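Side-chain contacts in putative ATP-dependent endonuclease of the OLD family (Thermus scotoductus, PDB 6P74), which degrades linear and supercoiled double-stranded DNA in the 5' to 3' direction with divalent metal ions, and carries a DNA-stimulated ATPase activity: residues L156-L159 and L160-V163; N226-N229 and S230-L233; P493-I496 and A497-K501. All coordinates share one frame; numbering follows the deposited sequence.

Contact 1. Residues L156-L159 and L160-V163; sequences LGRL and LQPV
The amide N of Leu160 is shared by two carbonyls of the preceding turn: it gives a sound bond to Leu156 O at 3.0 Å and a weak, bent one to Gly157 O. One residue on, Gln161 N makes only a weak bond, to Arg158 O at 3.4 Å, so the bonding slips from the i-to-i+4 pattern toward i-to-i+3. Pro162, with no N-H, cannot bond to the turn before, and the helix is kinked at 162-163, where the i-to-i+4 bonding lapses; the proline ring carbon CD lies 3.2 Å from Leu159 O. On the helix surface beside the kink, Arg158 and Gln161 stack. Their guanidinium and amide planes are 9° apart, with Gln161 NE2 over the centre of the guanidinium, 3.4 Å from Arg158 CZ. Two torsions bring them together: Gln161 CG sits between its own N and carbonyl carbon (chi1 87°), and the Arg158 chain bends at chi2 (58°). Arg158 NH2 also makes a salt bridge with Glu268 OE1 and a hydrogen bond to Lys269 O, which should hold the guanidinium flat against the amide. On the apolar side, Leu156 CG approaches Leu160 CD1 at 4.2 Å. Helix 154-166 packs on helix 246-266 through Leu159, which meets Ala262 and Phe263, and on the second subunit, whose Phe219 touches Leu156 and Leu160.

Contact 2. Residues N226-N229 and S230-L233; sequences NPFN and SLRL
Phe228 lays its ring beside the isobutyl group of Leu231, the two side chains, three residues apart, pointing the same way. The touch is narrow: methyl CD2 of Leu231 comes to 3.7 Å from ring atom CD1 of Phe228 and is slightly farther from CE1, approaching the ring obliquely. With its CG anti to the carbonyl carbon (chi1 -61°), the phenylalanine drops away from the turn and into the protein, where Phe167 meets it edge-to-face. The backbone that sets up this pairing is tightly wound. Ser230 N bonds to Pro227 O at 3.0 Å and nearly straight (170° at the hydrogen), although the donor stands well above the carbonyl plane; one residue earlier, Asn229 N bonds to Asn226 O at 3.3 Å. Ser230 also turns its hydroxyl back on the acceptor its amide uses. Its chi1 of -5° nearly eclipses OG with the backbone N, and the resulting bond from Ser230 OG to Pro227 O is weak. Arg152 then gives a hydrogen bond to Leu231 O, and Asn226 OD1 takes one from Arg164 NE. Successive i-to-i+3 bonds of this kind mark a short 3-10 turn, used here to lead into strand 232-235, which pairs antiparallel with a strand of the second subunit and so carries the sheet across the dimer interface.

Contact 3. Residues P493-I496 and A497-K501; sequences PYRI and AEILK
Helix 493-501 of the Toprim domain opens with a proline, a residue well suited to a first turn because the amide it lacks would have no partner within the helix. Regular bonds follow at once: Ala497 N to Pro493 O at 2.8 Å, then Glu498, Ile499 and Leu500 to the carbonyls of Tyr494, Arg495 and Ile496. On one flank Arg495 and Glu498 form a salt bridge, NH1 to OE2, with the carboxylate oxygen at the guanidinium edge and the two planes 73° apart. The modelled separation is improbably short, so its exact length is doubtful. Glu498 holds its CG between the backbone N and the carbonyl carbon (chi1 58°), which folds the chain back against the preceding turn and brings CG to 3.2 Å from Tyr494 O. Ile499 covers one face of the same guanidinium, its CG1 lying 3.5 Å above the plane and toward the rim, while CD1 reaches 3.6 Å from Arg495 NE. Pro493 and Ile496 pack on helix 379-391, and Ile499 and Leu500 on Leu483 of helix 479-483, near the nuclease site: the side chain of Ile496 is about 8 Å from those of Glu480, a ligand of the bound samarium ion, and Asp381, a probable ligand of a divalent metal. Ile496 and Leu500 lie side by side, CG2 to CD1 at 3.6 Å, with Ala384 against the isoleucine.

Contacts 1 and 2 belong to one cluster in the dimerization region: their centres are 9 Å apart, Leu156 CD1 meets Leu233 CD2 at 3.6 Å, and Leu160 lies over the 3-10 turn. Both reach the second subunit, and their leucines and Phe228 are buried, while Asn229 is exposed and Arg158 and Gln161 partly so. Contact 3 is remote, about 60 Å between centres from contact 1, on the opposite side of the chain's centre, and is touched by no other subunit. Its helix is regularly bonded, unlike the helix kinked at 162-163 and the tight turn at 226-230. Arginine is used differently too: Arg158 stacks on an amide and pairs beyond its own helix, whereas Arg495 pairs within its own, at the surface.

Contact 1. Residues L156-L159 and L160-V163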
# COMPACT_ATOMS: atom_id res chain seq x y z
N LEU A 156 18.98 10.23 5.81
CA LEU A 156 20.39 10.54 5.63
C LEU A 156 20.58 12.00 5.24
O LEU A 156 21.50 12.68 5.72
CB LEU A 156 20.99 9.62 4.58
CG LEU A 156 22.51 9.66 4.42
CD1 LEU A 156 23.22 9.34 5.76
CD2 LEU A 156 22.89 8.66 3.36
N GLY A 157 19.69 12.52 4.38
CA GLY A 157 19.74 13.93 4.02
C GLY A 157 19.74 14.85 5.22
O GLY A 157 20.49 15.83 5.27
N ARG A 158 18.90 14.55 6.22
CA ARG A 158 18.90 15.41 7.39
C ARG A 158 20.22 15.27 8.16
O ARG A 158 20.70 16.25 8.74
CB ARG A 158 17.69 15.09 8.27
CG ARG A 158 17.65 15.80 9.62
CD ARG A 158 17.69 17.33 9.48
NE ARG A 158 17.86 18.00 10.77
CZ ARG A 158 19.04 18.21 11.38
NH1 ARG A 158 20.18 17.79 10.82
NH2 ARG A 158 19.09 18.84 12.54
N LEU A 159 20.84 14.09 8.11
CA LEU A 159 22.13 13.92 8.79
C LEU A 159 23.21 14.79 8.16
O LEU A 159 24.03 15.39 8.88
CB LEU A 159 22.55 12.44 8.76
CG LEU A 159 23.86 12.08 9.47
CD1 LEU A 159 23.79 12.35 10.97
CD2 LEU A 159 24.24 10.62 9.21
N LEU A 160 23.25 14.86 6.83
CA LEU A 160 24.29 15.59 6.11
C LEU A 160 24.04 17.09 5.99
O LEU A 160 24.89 17.78 5.43
CB LEU A 160 24.45 15.01 4.70
CG LEU A 160 24.88 13.55 4.61
CD1 LEU A 160 24.73 13.04 3.18
CD2 LEU A 160 26.32 13.39 5.09
N GLN A 161 22.93 17.61 6.50
CA GLN A 161 22.65 19.00 6.17
C GLN A 161 23.65 19.95 6.84
O GLN A 161 23.92 21.03 6.30
CB GLN A 161 21.20 19.36 6.52
CG GLN A 161 20.94 19.83 7.94
CD GLN A 161 19.49 20.29 8.15
OE1 GLN A 161 18.63 20.12 7.27
NE2 GLN A 161 19.22 20.88 9.31
N PRO A 162 24.26 19.60 7.98
CA PRO A 162 25.39 20.41 8.46
C PRO A 162 26.63 20.25 7.60
O PRO A 162 27.46 21.16 7.54
CB PRO A 162 25.61 19.90 9.89
CG PRO A 162 25.11 18.51 9.87
CD PRO A 162 23.92 18.54 8.95
N VAL A 163 26.77 19.11 6.91
CA VAL A 163 27.88 18.91 5.99
C VAL A 163 27.66 19.71 4.71
O VAL A 163 28.52 20.48 4.28
CB VAL A 163 28.06 17.42 5.69
CG1 VAL A 163 28.99 17.20 4.51
CG2 VAL A 163 28.58 16.70 6.91

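Contact 2. Residues N226-N229 and S230-L233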
# COMPACT_ATOMS: atom_id res chain seq x y z
N ASN A 226 24.77 20.12 -5.87
CA ASN A 226 24.40 19.69 -4.52
C ASN A 226 24.68 18.20 -4.39
O ASN A 226 23.76 17.37 -4.42
CB ASN A 226 22.93 20.01 -4.23
CG ASN A 226 22.56 19.77 -2.78
OD1 ASN A 226 23.42 19.74 -1.90
ND2 ASN A 226 21.27 19.59 -2.53
N PRO A 227 25.95 17.82 -4.22
CA PRO A 227 26.30 16.39 -4.28
C PRO A 227 25.82 15.59 -3.07
O PRO A 227 25.45 14.42 -3.22
CB PRO A 227 27.84 16.41 -4.37
CG PRO A 227 28.21 17.68 -3.68
CD PRO A 227 27.13 18.67 -4.01
N PHE A 228 25.82 16.19 -1.88
CA PHE A 228 25.33 15.53 -0.68
C PHE A 228 23.84 15.15 -0.76
O PHE A 228 23.33 14.53 0.18
CB PHE A 228 25.61 16.42 0.53
CG PHE A 228 27.07 16.68 0.72
CD1 PHE A 228 27.88 15.75 1.36
CD2 PHE A 228 27.65 17.83 0.22
CE1 PHE A 228 29.23 15.97 1.52
CE2 PHE A 228 29.01 18.05 0.38
CZ PHE A 228 29.80 17.12 1.03
N ASN A 229 23.14 15.47 -1.85
CA ASN A 229 21.76 15.03 -2.04
C ASN A 229 21.66 13.69 -2.76
O ASN A 229 20.55 13.16 -2.89
CB ASN A 229 20.96 16.07 -2.82
CG ASN A 229 20.08 16.91 -1.92
OD1 ASN A 229 20.32 17.03 -0.71
ND2 ASN A 229 19.04 17.51 -2.50
N SER A 230 22.76 13.15 -3.24
CA SER A 230 22.78 11.83 -3.86
C SER A 230 23.67 10.86 -3.10
O SER A 230 23.80 9.70 -3.52
CB SER A 230 23.24 11.95 -5.32
OG SER A 230 23.42 13.31 -5.69
N LEU A 231 24.29 11.29 -2.02
CA LEU A 231 25.13 10.39 -1.24
C LEU A 231 24.26 9.32 -0.57
O LEU A 231 23.16 9.60 -0.09
CB LEU A 231 25.92 11.18 -0.20
CG LEU A 231 27.42 11.00 -0.08
CD1 LEU A 231 28.14 11.09 -1.43
CD2 LEU A 231 27.94 12.06 0.86
N ARG A 232 24.76 8.09 -0.55
CA ARG A 232 24.08 7.00 0.11
C ARG A 232 25.10 6.21 0.92
O ARG A 232 26.31 6.38 0.75
CB ARG A 232 23.38 6.10 -0.91
CG ARG A 232 24.11 6.04 -2.23
CD ARG A 232 23.46 5.06 -3.19
NE ARG A 232 24.42 4.57 -4.19
CZ ARG A 232 24.12 3.67 -5.12
NH1 ARG A 232 22.90 3.16 -5.19
NH2 ARG A 232 25.05 3.28 -5.99
N LEU A 233 24.61 5.39 1.84
CA LEU A 233 25.45 4.37 2.45
C LEU A 233 25.45 3.14 1.55
O LEU A 233 24.41 2.74 1.03
CB LEU A 233 24.95 4.01 3.85
CG LEU A 233 25.36 4.87 5.04
CD1 LEU A 233 26.79 5.33 4.91
CD2 LEU A 233 24.41 6.02 5.23

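Contact 3. Residues P493-I496 and A497-K501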
# COMPACT_ATOMS: atom_id res chain seq x y z
N PRO A 493 12.20 -26.23 39.09
CA PRO A 493 11.05 -26.66 38.28
C PRO A 493 10.72 -28.14 38.41
O PRO A 493 9.54 -28.47 38.54
CB PRO A 493 11.48 -26.29 36.84
CG PRO A 493 12.45 -25.17 37.02
CD PRO A 493 13.19 -25.47 38.29
N TYR A 494 11.73 -29.03 38.39
CA TYR A 494 11.45 -30.47 38.48
C TYR A 494 10.76 -30.83 39.79
O TYR A 494 9.90 -31.71 39.82
CB TYR A 494 12.73 -31.28 38.30
CG TYR A 494 13.26 -31.26 36.88
CD1 TYR A 494 12.39 -31.11 35.79
CD2 TYR A 494 14.63 -31.37 36.63
CE1 TYR A 494 12.89 -31.09 34.49
CE2 TYR A 494 15.13 -31.35 35.33
CZ TYR A 494 14.26 -31.21 34.27
OH TYR A 494 14.78 -31.20 32.99
N ARG A 495 11.13 -30.16 40.88
CA ARG A 495 10.45 -30.39 42.15
C ARG A 495 9.01 -29.90 42.11
O ARG A 495 8.09 -30.59 42.56
CB ARG A 495 11.23 -29.72 43.29
CG ARG A 495 10.71 -30.09 44.67
CD ARG A 495 10.56 -31.61 44.78
NE ARG A 495 9.66 -32.03 45.85
CZ ARG A 495 9.16 -33.26 45.98
NH1 ARG A 495 9.48 -34.20 45.10
NH2 ARG A 495 8.34 -33.55 46.99
N ILE A 496 8.79 -28.70 41.58
CA ILE A 496 7.42 -28.20 41.48
C ILE A 496 6.59 -29.11 40.60
O ILE A 496 5.44 -29.44 40.92
CB ILE A 496 7.41 -26.76 40.95
CG1 ILE A 496 8.00 -25.81 41.99
CG2 ILE A 496 5.99 -26.35 40.57
CD1 ILE A 496 8.48 -24.48 41.43
N ALA A 497 7.15 -29.53 39.47
CA ALA A 497 6.39 -30.33 38.52
C ALA A 497 5.98 -31.66 39.13
O ALA A 497 4.83 -32.10 38.97
CB ALA A 497 7.20 -30.56 37.25
N GLU A 498 6.89 -32.34 39.84
CA GLU A 498 6.51 -33.65 40.33
C GLU A 498 5.49 -33.55 41.45
O GLU A 498 4.59 -34.40 41.54
CB GLU A 498 7.73 -34.47 40.73
CG GLU A 498 8.67 -33.93 41.78
CD GLU A 498 9.93 -34.81 41.89
OE1 GLU A 498 10.54 -35.10 40.84
OE2 GLU A 498 10.28 -35.23 43.03
N ILE A 499 5.55 -32.51 42.28
CA ILE A 499 4.47 -32.30 43.24
C ILE A 499 3.15 -32.09 42.50
O ILE A 499 2.16 -32.79 42.75
CB ILE A 499 4.77 -31.12 44.17
CG1 ILE A 499 5.86 -31.52 45.18
CG2 ILE A 499 3.52 -30.68 44.89
CD1 ILE A 499 6.48 -30.32 45.91
N LEU A 500 3.12 -31.13 41.56
CA LEU A 500 1.87 -30.80 40.88
C LEU A 500 1.34 -31.97 40.08
O LEU A 500 0.12 -32.08 39.86
CB LEU A 500 2.08 -29.60 39.98
CG LEU A 500 2.17 -28.31 40.76
CD1 LEU A 500 2.58 -27.16 39.84
CD2 LEU A 500 0.84 -28.06 41.44
N LYS A 501 2.22 -32.84 39.59
CA LYS A 501 1.74 -33.99 38.84
C LYS A 501 0.93 -34.96 39.70
O LYS A 501 0.18 -35.77 39.14
CB LYS A 501 2.93 -34.71 38.18
CG LYS A 501 3.51 -33.99 36.95
CD LYS A 501 4.65 -34.79 36.30
CE LYS A 501 5.32 -33.99 35.20
NZ LYS A 501 6.50 -34.70 34.61